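Local coordinates for protein benzoylformate decarboxylase (Mycobacterium smegmatis, PDB 4Q9D) that belongs to the thiamine pyrophosphate-dependent enzymes and forms a four-chain assembly, each chain built of three parallel-sheet domains, with magnesium ion bound, at residues 11-14 with 15-18; 56-59 with 60-64. All coordinates share one frame; numbering follows the deposited sequence.

Contact 1: 11-14 with 15-18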
loop_
_atom_site.group_PDB
_atom_site.type_symbol
_atom_site.label_atom_id
_atom_site.label_comp_id
_atom_site.label_asym_id
_atom_site.label_seq_id
_atom_site.Cartn_x
_atom_site.Cartn_y
_atom_site.Cartn_z
ATOM N N THR B 11 -8.925 1.252 -28.895
ATOM C CA THR B 11 -8.026 0.473 -28.029
ATOM C C THR B 11 -7.635 -0.835 -28.732
ATOM O O THR B 11 -6.458 -1.173 -28.807
ATOM C CB THR B 11 -8.644 0.142 -26.665
ATOM O OG1 THR B 11 -8.924 1.352 -25.964
ATOM C CG2 THR B 11 -7.670 -0.698 -25.815
ATOM N N TYR B 12 -8.619 -1.558 -29.263
ATOM C CA TYR B 12 -8.304 -2.750 -30.053
ATOM C C TYR B 12 -7.436 -2.412 -31.270
ATOM O O TYR B 12 -6.520 -3.159 -31.608
ATOM C CB TYR B 12 -9.587 -3.450 -30.475
ATOM C CG TYR B 12 -10.107 -4.383 -29.411
ATOM C CD1 TYR B 12 -9.578 -5.674 -29.273
ATOM C CD2 TYR B 12 -11.092 -3.974 -28.514
ATOM C CE1 TYR B 12 -10.043 -6.533 -28.286
ATOM C CE2 TYR B 12 -11.571 -4.831 -27.531
ATOM C CZ TYR B 12 -11.039 -6.114 -27.422
ATOM O OH TYR B 12 -11.513 -6.991 -26.466
ATOM N N ASP B 13 -7.685 -1.266 -31.914
ATOM C CA ASP B 13 -6.801 -0.844 -33.000
ATOM C C ASP B 13 -5.359 -0.703 -32.515
ATOM O O ASP B 13 -4.432 -1.068 -33.220
ATOM C CB ASP B 13 -7.270 0.483 -33.628
ATOM C CG ASP B 13 -8.517 0.298 -34.522
ATOM O OD1 ASP B 13 -8.862 -0.856 -34.837
ATOM O OD2 ASP B 13 -9.148 1.301 -34.896
ATOM N N LEU B 14 -5.167 -0.143 -31.319
ATOM C CA LEU B 14 -3.817 0.021 -30.784
ATOM C C LEU B 14 -3.217 -1.344 -30.446
ATOM O O LEU B 14 -2.066 -1.622 -30.773
ATOM C CB LEU B 14 -3.821 0.905 -29.523
ATOM C CG LEU B 14 -2.516 0.934 -28.726
ATOM C CD1 LEU B 14 -1.418 1.611 -29.557
ATOM C CD2 LEU B 14 -2.749 1.705 -27.438
ATOM N N LEU B 15 -4.007 -2.182 -29.780
ATOM C CA LEU B 15 -3.556 -3.515 -29.395
ATOM C C LEU B 15 -3.058 -4.271 -30.637
ATOM O O LEU B 15 -1.997 -4.897 -30.610
ATOM C CB LEU B 15 -4.715 -4.286 -28.702
ATOM C CG LEU B 15 -5.150 -3.775 -27.316
ATOM C CD1 LEU B 15 -6.279 -4.626 -26.780
ATOM C CD2 LEU B 15 -3.938 -3.772 -26.318
ATOM N N ARG B 16 -3.817 -4.203 -31.731
ATOM C CA ARG B 16 -3.391 -4.859 -32.983
ATOM C C ARG B 16 -2.030 -4.335 -33.439
ATOM O O ARG B 16 -1.145 -5.128 -33.761
ATOM C CB ARG B 16 -4.445 -4.677 -34.103
ATOM C CG ARG B 16 -4.133 -5.394 -35.430
ATOM C CD ARG B 16 -5.218 -5.089 -36.507
ATOM N NE ARG B 16 -6.507 -5.653 -36.115
ATOM C CZ ARG B 16 -7.544 -4.947 -35.682
ATOM N NH1 ARG B 16 -7.470 -3.613 -35.611
ATOM N NH2 ARG B 16 -8.664 -5.577 -35.338
ATOM N N LYS B 17 -1.860 -3.010 -33.485
ATOM C CA LYS B 17 -0.562 -2.429 -33.884
ATOM C C LYS B 17 0.587 -2.865 -32.983
ATOM O O LYS B 17 1.702 -3.030 -33.455
ATOM C CB LYS B 17 -0.624 -0.901 -33.910
ATOM C CG LYS B 17 -1.607 -0.353 -34.978
ATOM C CD LYS B 17 -1.735 1.171 -34.903
ATOM C CE LYS B 17 -2.873 1.678 -35.788
ATOM N NZ LYS B 17 -3.147 3.119 -35.534
ATOM N N LEU B 18 0.305 -3.064 -31.694
ATOM C CA LEU B 18 1.326 -3.472 -30.728
ATOM C C LEU B 18 1.613 -4.969 -30.804
ATOM O O LEU B 18 2.593 -5.446 -30.226
ATOM C CB LEU B 18 0.882 -3.118 -29.293
ATOM C CG LEU B 18 0.770 -1.620 -29.025
ATOM C CD1 LEU B 18 0.419 -1.352 -27.573
ATOM C CD2 LEU B 18 2.097 -0.968 -29.367
HETATM O O HOH W 1 -5.114 -1.521 -35.896
#
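Arg16 reaches back along helix 7-18 to Asp13, an i/i+3 salt bridge on an alpha-helix of the N-terminal thiamine pyrophosphate-family domain, which has a parallel sheet with flanking helices. Followed outward, the arginine starts at CB, which lies 3.6 Å from Tyr12 O, the carbonyl that also accepts the backbone N-H of Arg16. CG stands anti to the backbone N, and a bend at chi3 (-66°) turns the chain back along the helix, side by side with Asp13. NE is paired outside the turn, in a salt bridge with Asp41. At the tip, NH1 lies 3.2 Å from Asp13 OD1; the N-H...O angle of 140° makes this a bent bond. The oxygen sits in the guanidinium plane, but the donor meets it on the anti side and somewhat out of the carboxylate plane, with the two flat groups turned 55° apart. Elsewhere on the turn, Leu14 CG and Leu18 CD1 pack 3.9 Å apart, beside the backbone bond from Leu18 N to Leu14 O. Leu15 CG rests 3.3 Å from Thr11 O, while its CD1 approaches Tyr12 CD1 obliquely at 4.3 Å. Phe142 of helix 138-150 covers Thr11 and Leu15. Asp13 O has two donors: Lys17 N, and a water at 2.8 Å that in turn accepts a bond from Arg16 NH1, in the guanidinium plane.

Contact 2: 56-59 with 60-64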
loop_
_atom_site.group_PDB
_atom_site.type_symbol
_atom_site.label_atom_id
_atom_site.label_comp_id
_atom_site.label_asym_id
_atom_site.label_seq_id
_atom_site.Cartn_x
_atom_site.Cartn_y
_atom_site.Cartn_z
ATOM N N MET B 56 -0.646 -19.453 -18.137
ATOM C CA MET B 56 -0.681 -19.778 -19.562
ATOM C C MET B 56 -0.137 -18.593 -20.367
ATOM O O MET B 56 0.663 -18.768 -21.289
ATOM C CB MET B 56 -2.126 -20.080 -19.984
ATOM C CG MET B 56 -2.291 -20.916 -21.230
ATOM S SD MET B 56 -4.046 -21.270 -21.518
ATOM C CE MET B 56 -4.386 -22.282 -20.065
ATOM N N ALA B 57 -0.556 -17.382 -20.002
ATOM C CA ALA B 57 -0.091 -16.186 -20.695
ATOM C C ALA B 57 1.393 -16.056 -20.492
ATOM O O ALA B 57 2.113 -15.661 -21.409
ATOM C CB ALA B 57 -0.812 -14.915 -20.168
ATOM N N ASP B 58 1.845 -16.382 -19.279
ATOM C CA ASP B 58 3.271 -16.329 -18.929
ATOM C C ASP B 58 4.048 -17.248 -19.899
ATOM O O ASP B 58 4.995 -16.822 -20.566
ATOM C CB ASP B 58 3.438 -16.791 -17.470
ATOM C CG ASP B 58 4.842 -16.603 -16.920
ATOM O OD1 ASP B 58 5.766 -16.136 -17.638
ATOM O OD2 ASP B 58 5.019 -16.904 -15.703
ATOM N N GLY B 59 3.621 -18.500 -20.017
ATOM C CA GLY B 59 4.287 -19.421 -20.936
ATOM C C GLY B 59 4.243 -18.959 -22.392
ATOM O O GLY B 59 5.233 -19.077 -23.120
ATOM N N PHE B 60 3.100 -18.406 -22.805
ATOM C CA PHE B 60 2.937 -17.860 -24.146
ATOM C C PHE B 60 3.924 -16.749 -24.414
ATOM O O PHE B 60 4.628 -16.753 -25.449
ATOM C CB PHE B 60 1.493 -17.340 -24.341
ATOM C CG PHE B 60 1.162 -16.901 -25.780
ATOM C CD1 PHE B 60 0.771 -17.839 -26.741
ATOM C CD2 PHE B 60 1.195 -15.551 -26.151
ATOM C CE1 PHE B 60 0.428 -17.440 -28.047
ATOM C CE2 PHE B 60 0.841 -15.134 -27.455
ATOM C CZ PHE B 60 0.464 -16.078 -28.398
ATOM N N ALA B 61 3.973 -15.782 -23.499
ATOM C CA ALA B 61 4.894 -14.655 -23.620
ATOM C C ALA B 61 6.359 -15.106 -23.636
ATOM O O ALA B 61 7.206 -14.572 -24.376
ATOM C CB ALA B 61 4.650 -13.657 -22.459
ATOM N N GLN B 62 6.687 -16.088 -22.804
ATOM C CA GLN B 62 8.077 -16.525 -22.762
ATOM C C GLN B 62 8.485 -17.232 -24.056
ATOM O O GLN B 62 9.576 -17.022 -24.541
ATOM C CB GLN B 62 8.323 -17.428 -21.578
ATOM C CG GLN B 62 8.356 -16.672 -20.258
ATOM C CD GLN B 62 9.008 -17.461 -19.160
ATOM O OE1 GLN B 62 10.185 -17.850 -19.269
ATOM N NE2 GLN B 62 8.263 -17.685 -18.062
ATOM N N ALA B 63 7.587 -18.055 -24.600
ATOM C CA ALA B 63 7.855 -18.805 -25.833
ATOM C C ALA B 63 7.891 -17.894 -27.063
ATOM O O ALA B 63 8.705 -18.088 -27.953
ATOM C CB ALA B 63 6.815 -19.879 -26.025
ATOM N N THR B 64 7.012 -16.894 -27.108
ATOM C CA THR B 64 6.982 -15.978 -28.244
ATOM C C THR B 64 8.023 -14.857 -28.112
ATOM O O THR B 64 8.361 -14.224 -29.098
ATOM C CB THR B 64 5.579 -15.325 -28.461
ATOM O OG1 THR B 64 5.171 -14.657 -27.264
ATOM C CG2 THR B 64 4.528 -16.368 -28.809
#
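Met56 O receives the backbone N-H of Phe60 at 2.9 Å, while the Met56 side chain leads away from the turn to Val413 of helix 408-421. Next, Ala57 O takes Ala61 N at 2.8 Å, and Ala61 CB lies against the same carbonyl oxygen; the Ala57 methyl group faces strands 22-25 and 68-72. These i/i+4 bonds belong to helix 50-64, an alpha-helix lying between the parallel sheet of the N-terminal domain and helix 408-421. Asp58 adds a side-chain bond of the same spacing: its CG is anti to the backbone N (chi1 -172°), which carries the carboxylate along the helix beside Gln62. Gln62 NE2 then donates to Asp58 OD1 over 3.0 Å with an N-H...O angle of 160°. The acceptor lies near the amide plane, whereas the donor arrives from above the carboxylate, 48° out of its plane. Both ends have further partners: Thr93 and Trp407 bind the carboxylate oxygens, and Gln62 OE1 meets Arg213 and Arg239. Gly59 O accepts Ala63 N at 3.0 Å. Beyond it, Thr64 CG2 sits 4.0 Å above the centre of one face of the Phe60 ring, and Thr64 OG1 donates to Phe60 O at 2.8 Å.

In the fold
Contacts 1 and 2 occupy successive parts of the chain within the N-terminal thiamine pyrophosphate-binding domain, on helices 7-18 and 50-64. Their centres are 19 Å apart and their nearest atoms about 10 Å apart, so they do not touch. Strand 22-25 follows the helix of contact 1 in sequence and packs against contact 2 through Thr22 and Phe24, which relates the two helices through one parallel sheet. Contact 1 is peripheral, its centre 25 Å from that of the chain; contact 2, at 8 Å, faces the other domains. The magnesium ion is bound in the C-terminal domain by Asp434, Asn461 and Glu463, residues belonging to neither contact.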